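Local coordinates for protein ecdysteroid-phosphate phosphatase (Bombyx mori, PDB 3C7T) that removes phosphate from inactive ecdysteroid phosphates, ecdysone 22-phosphate above all, to release the active hormones, and also acts as a protein tyrosine phosphatase, at residues A[4-9]-A[239-244]; A[198-203]-A[231-236]. All blocks are in the same frame, centred on the assembly; numbering follows the deposited sequence.

How the contacts relate
Both contacts lie at the 239-241 edge of one mixed sheet, in which strand 230-235 lies between strands 5-11 and 239-241. Contact 1 (4-9 with 239-244) spans that middle strand near the surface: of its eight touching residues only Phe8 is buried, and its chemistry mixes a salt bridge with aromatic-proline packing. Contact 2 (198-203 with 231-236) is wholly buried, with no hydrogen bond between its segments, and sets methionine, valine and leucine of helix 193-204 on the middle strand. The centres lie 7 Å apart, and contact 2 is nested in the loop that contact 1 closes. Asp239 N and Arg234 O, 2.7 Å apart, probably form a hydrogen bond joining them. Both also touch the second subunit.

Contact 1: residues A[4-9]-A[239-244]; sequences RRWVFA and DVVSPP
Trp6 and Pro244 reach toward each other tip to tip. Pro244 CD lies over a face of the indole, 4.1 Å from the centroid of the Trp6 six-membered ring and 24° off the ring normal, which makes a CH-pi contact. Trp6 CG stands anti to its carbonyl carbon, beside the backbone N. Phe8 CZ lies over the same face, offset toward the rim, and Phe8 CE1 is 3.6 Å from Pro244 CD, so this one methylene packs against both aromatic rings. At the indole edge, in the ring plane, Ser242 O is 3.7 Å from Trp6 CZ3. Val241 crosses the indole at about a right angle and brings CG2 to 3.8 Å from Trp6 CZ3. Strands 5-11 and 239-241 belong to the mixed sheet of the alpha/beta histidine phosphatase (PGM-like) domain, and the chain leaves the edge strand toward Pro244. Strand 230-235 separates the two, and its Arg234 makes a cation-pi contact with Trp6. At the other end, Arg4 NH1 donates to Asp239 OD2 at 3.2 Å (N-H...O angle 153°), a salt bridge met on the anti side, somewhat out of the carboxylate plane. The guanidinium and carboxylate planes are 50° apart. Trp258 of the second subunit packs on Val240, Ser242 and Pro243.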
loop_
_atom_site.group_PDB
_atom_site.type_symbol
_atom_site.label_atom_id
_atom_site.label_comp_id
_atom_site.label_asym_id
_atom_site.label_seq_id
_atom_site.Cartn_x
_atom_site.Cartn_y
_atom_site.Cartn_z
ATOM N N ARG A 4 -7.155 22.397 24.886
ATOM C CA ARG A 4 -6.034 22.423 23.896
ATOM C C ARG A 4 -6.431 21.896 22.507
ATOM O O ARG A 4 -7.437 21.192 22.356
ATOM C CB ARG A 4 -4.776 21.736 24.459
ATOM C CG ARG A 4 -3.740 22.758 24.948
ATOM C CD ARG A 4 -2.923 22.301 26.157
ATOM N NE ARG A 4 -2.016 21.197 25.844
ATOM C CZ ARG A 4 -0.713 21.323 25.590
ATOM N NH1 ARG A 4 -0.123 22.516 25.601
ATOM N NH2 ARG A 4 0.007 20.239 25.324
ATOM N N ARG A 5 -5.626 22.261 21.513
ATOM C CA ARG A 5 -5.920 22.089 20.100
ATOM C C ARG A 5 -4.760 21.306 19.472
ATOM O O ARG A 5 -3.648 21.355 19.995
ATOM C CB ARG A 5 -5.960 23.487 19.486
ATOM C CG ARG A 5 -6.504 23.592 18.103
ATOM C CD ARG A 5 -7.141 24.948 17.909
ATOM N NE ARG A 5 -6.212 26.036 17.663
ATOM C CZ ARG A 5 -6.082 26.649 16.495
ATOM N NH1 ARG A 5 -6.807 26.264 15.461
ATOM N NH2 ARG A 5 -5.235 27.656 16.360
ATOM N N TRP A 6 -5.012 20.604 18.364
ATOM C CA TRP A 6 -3.937 19.936 17.602
ATOM C C TRP A 6 -3.556 20.700 16.333
ATOM O O TRP A 6 -4.406 21.200 15.604
ATOM C CB TRP A 6 -4.362 18.544 17.138
ATOM C CG TRP A 6 -4.641 17.505 18.172
ATOM C CD1 TRP A 6 -5.854 17.183 18.701
ATOM C CD2 TRP A 6 -3.696 16.601 18.743
ATOM N NE1 TRP A 6 -5.721 16.141 19.598
ATOM C CE2 TRP A 6 -4.404 15.765 19.638
ATOM C CE3 TRP A 6 -2.312 16.420 18.597
ATOM C CZ2 TRP A 6 -3.771 14.757 20.384
ATOM C CZ3 TRP A 6 -1.686 15.414 19.331
ATOM C CH2 TRP A 6 -2.418 14.602 20.219
ATOM N N VAL A 7 -2.263 20.757 16.056
ATOM C CA VAL A 7 -1.794 21.188 14.743
ATOM C C VAL A 7 -0.854 20.083 14.232
ATOM O O VAL A 7 0.070 19.652 14.942
ATOM C CB VAL A 7 -1.096 22.565 14.788
ATOM C CG1 VAL A 7 -0.516 22.918 13.434
ATOM C CG2 VAL A 7 -2.090 23.659 15.250
ATOM N N PHE A 8 -1.127 19.621 13.013
ATOM C CA PHE A 8 -0.397 18.491 12.435
ATOM C C PHE A 8 0.343 18.917 11.196
ATOM O O PHE A 8 -0.054 19.876 10.531
ATOM C CB PHE A 8 -1.381 17.383 12.045
ATOM C CG PHE A 8 -2.120 16.799 13.201
ATOM C CD1 PHE A 8 -1.444 16.090 14.185
ATOM C CD2 PHE A 8 -3.493 16.939 13.296
ATOM C CE1 PHE A 8 -2.133 15.525 15.242
ATOM C CE2 PHE A 8 -4.196 16.375 14.364
ATOM C CZ PHE A 8 -3.516 15.676 15.330
ATOM N N ALA A 9 1.410 18.187 10.867
ATOM C CA ALA A 9 2.117 18.409 9.605
ATOM C C ALA A 9 2.371 17.027 9.028
ATOM O O ALA A 9 2.761 16.095 9.752
ATOM C CB ALA A 9 3.424 19.123 9.810
ATOM N N ASP A 239 3.387 22.853 22.221
ATOM C CA ASP A 239 4.348 21.791 22.579
ATOM C C ASP A 239 4.419 20.690 21.496
ATOM O O ASP A 239 3.382 20.194 21.054
ATOM C CB ASP A 239 3.930 21.088 23.882
ATOM C CG ASP A 239 4.087 21.957 25.123
ATOM O OD1 ASP A 239 5.220 22.411 25.411
ATOM O OD2 ASP A 239 3.077 22.143 25.844
ATOM N N VAL A 240 5.636 20.298 21.116
ATOM C CA VAL A 240 5.871 19.109 20.273
ATOM C C VAL A 240 5.544 17.834 21.054
ATOM O O VAL A 240 6.175 17.539 22.079
ATOM C CB VAL A 240 7.345 19.030 19.768
ATOM C CG1 VAL A 240 7.645 17.652 19.171
ATOM C CG2 VAL A 240 7.628 20.126 18.763
ATOM N N VAL A 241 4.559 17.081 20.557
ATOM C CA VAL A 241 4.055 15.899 21.250
ATOM C C VAL A 241 3.913 14.710 20.299
ATOM O O VAL A 241 3.955 14.859 19.079
ATOM C CB VAL A 241 2.703 16.163 21.948
ATOM C CG1 VAL A 241 2.820 17.356 22.900
ATOM C CG2 VAL A 241 1.581 16.403 20.927
ATOM N N SER A 242 3.723 13.536 20.885
ATOM C CA SER A 242 3.407 12.340 20.116
ATOM C C SER A 242 2.088 12.543 19.361
ATOM O O SER A 242 1.105 12.996 19.946
ATOM C CB SER A 242 3.300 11.145 21.054
ATOM O OG SER A 242 3.001 9.982 20.306
ATOM N N PRO A 243 2.056 12.232 18.053
ATOM C CA PRO A 243 0.740 12.237 17.404
ATOM C C PRO A 243 -0.226 11.162 17.962
ATOM O O PRO A 243 0.216 10.197 18.575
ATOM C CB PRO A 243 1.065 12.028 15.915
ATOM C CG PRO A 243 2.578 12.231 15.794
ATOM C CD PRO A 243 3.154 11.900 17.115
ATOM N N PRO A 244 -1.543 11.349 17.774
ATOM C CA PRO A 244 -2.535 10.434 18.367
ATOM C C PRO A 244 -2.632 9.059 17.702
ATOM O O PRO A 244 -3.338 8.180 18.213
ATOM C CB PRO A 244 -3.851 11.184 18.182
ATOM C CG PRO A 244 -3.605 12.057 16.969
ATOM C CD PRO A 244 -2.177 12.458 17.030
#

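Contact 2: residues A[198-203]-A[231-236]; sequences QMVGAL and GAMRGK
Met233 SD lies against the helix backbone at Val200, 3.6 Å from its CA, and Met233 SD also meets Leu203 CB at 3.7 Å. Leu203 CD2 is 3.9 Å from Met233 SD. At the end of the same side chain, Met233 CE is 4.0 Å from Leu203 CB; the two side chains slide past each other in opposite directions. Met199 likewise runs counter to Met233, with Met199 CE touching Met233 CG at 3.9 Å. Met199 CE also sits 3.9 Å from Gly231 C, in van der Waals contact with bare backbone where the glycine has no side chain. Met199 CG stands anti to the backbone N (chi1 170°), and a bend at chi3 (66°) sets where CE lies. In the second shell, Met233 is held in the sheet by backbone hydrogen bonding with Val7, while the Met199 side chain also touches Val7 and Ala9 of strand 5-11. Trp238 packs on both Leu203 and Met233, and Val240 on Val200 and Met233. Helix 193-204 thus packs on one face of the central sheet of the alpha/beta histidine phosphatase domain: the axis of 198-203 runs 9.2 Å from that of 231-235, 18° from parallel, while helix 162-179 packs against Gln198 and Ala202.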
loop_
_atom_site.group_PDB
_atom_site.type_symbol
_atom_site.label_atom_id
_atom_site.label_comp_id
_atom_site.label_asym_id
_atom_site.label_seq_id
_atom_site.Cartn_x
_atom_site.Cartn_y
_atom_site.Cartn_z
ATOM N N GLN A 198 9.133 23.102 9.493
ATOM C CA GLN A 198 8.529 24.445 9.341
ATOM C C GLN A 198 7.405 24.705 10.352
ATOM O O GLN A 198 7.279 25.816 10.939
ATOM C CB GLN A 198 7.998 24.652 7.929
ATOM C CG GLN A 198 9.076 24.820 6.891
ATOM C CD GLN A 198 8.483 25.010 5.533
ATOM O OE1 GLN A 198 8.010 24.056 4.909
ATOM N NE2 GLN A 198 8.476 26.248 5.067
ATOM N N MET A 199 6.583 23.687 10.580
ATOM C CA MET A 199 5.481 23.817 11.532
ATOM C C MET A 199 5.982 24.033 12.948
ATOM O O MET A 199 5.468 24.910 13.660
ATOM C CB MET A 199 4.557 22.594 11.502
ATOM C CG MET A 199 3.562 22.599 12.645
ATOM S SD MET A 199 2.700 21.051 12.948
ATOM C CE MET A 199 4.020 19.964 13.497
ATOM N N VAL A 200 6.962 23.233 13.356
ATOM C CA VAL A 200 7.565 23.349 14.682
ATOM C C VAL A 200 8.168 24.748 14.848
ATOM O O VAL A 200 7.891 25.436 15.831
ATOM C CB VAL A 200 8.657 22.280 14.925
ATOM C CG1 VAL A 200 9.399 22.543 16.256
ATOM C CG2 VAL A 200 8.058 20.871 14.892
ATOM N N GLY A 201 8.988 25.170 13.888
ATOM C CA GLY A 201 9.566 26.520 13.921
ATOM C C GLY A 201 8.565 27.664 13.939
ATOM O O GLY A 201 8.791 28.671 14.615
ATOM N N ALA A 202 7.466 27.530 13.190
ATOM C CA ALA A 202 6.451 28.594 13.100
ATOM C C ALA A 202 5.644 28.712 14.379
ATOM O O ALA A 202 5.305 29.816 14.790
ATOM C CB ALA A 202 5.516 28.365 11.922
ATOM N N LEU A 203 5.353 27.573 15.004
ATOM C CA LEU A 203 4.532 27.548 16.221
ATOM C C LEU A 203 5.311 27.877 17.492
ATOM O O LEU A 203 4.778 28.533 18.397
ATOM C CB LEU A 203 3.748 26.236 16.341
ATOM C CG LEU A 203 2.441 26.226 15.529
ATOM C CD1 LEU A 203 2.694 26.284 14.031
ATOM C CD2 LEU A 203 1.605 25.007 15.857
ATOM N N GLY A 231 3.827 14.782 12.001
ATOM C CA GLY A 231 4.301 15.539 13.142
ATOM C C GLY A 231 3.123 16.172 13.845
ATOM O O GLY A 231 2.104 16.506 13.197
ATOM N N ALA A 232 3.258 16.337 15.167
ATOM C CA ALA A 232 2.187 16.898 16.004
ATOM C C ALA A 232 2.639 17.950 17.026
ATOM O O ALA A 232 3.687 17.817 17.680
ATOM C CB ALA A 232 1.441 15.769 16.737
ATOM N N MET A 233 1.820 18.996 17.131
ATOM C CA MET A 233 1.914 19.977 18.208
ATOM C C MET A 233 0.549 20.172 18.847
ATOM O O MET A 233 -0.493 20.031 18.191
ATOM C CB MET A 233 2.464 21.294 17.681
ATOM C CG MET A 233 3.887 21.149 17.163
ATOM S SD MET A 233 4.667 22.694 16.758
ATOM C CE MET A 233 5.255 23.204 18.377
ATOM N N ARG A 234 0.567 20.488 20.138
ATOM C CA ARG A 234 -0.640 20.872 20.858
ATOM C C ARG A 234 -0.376 22.152 21.625
ATOM O O ARG A 234 0.749 22.405 22.059
ATOM C CB ARG A 234 -1.100 19.786 21.817
ATOM C CG ARG A 234 -1.775 18.643 21.124
ATOM C CD ARG A 234 -2.482 17.760 22.097
ATOM N NE ARG A 234 -3.801 18.295 22.413
ATOM C CZ ARG A 234 -4.752 17.608 23.026
ATOM N NH1 ARG A 234 -4.534 16.348 23.386
ATOM N NH2 ARG A 234 -5.924 18.178 23.274
ATOM N N GLY A 235 -1.427 22.943 21.771
ATOM C CA GLY A 235 -1.363 24.215 22.482
ATOM C C GLY A 235 -2.677 24.954 22.386
ATOM O O GLY A 235 -3.692 24.364 22.009
ATOM N N LYS A 236 -2.680 26.242 22.723
ATOM C CA LYS A 236 -1.520 26.942 23.271
ATOM C C LYS A 236 -1.237 26.504 24.718
ATOM O O LYS A 236 -2.136 26.016 25.401
ATOM C CB LYS A 236 -1.764 28.449 23.235
ATOM C CG LYS A 236 -2.243 28.990 21.887
ATOM C CD LYS A 236 -2.098 30.515 21.827
ATOM C CE LYS A 236 -3.225 31.216 22.533
ATOM N NZ LYS A 236 -3.057 32.699 22.462
#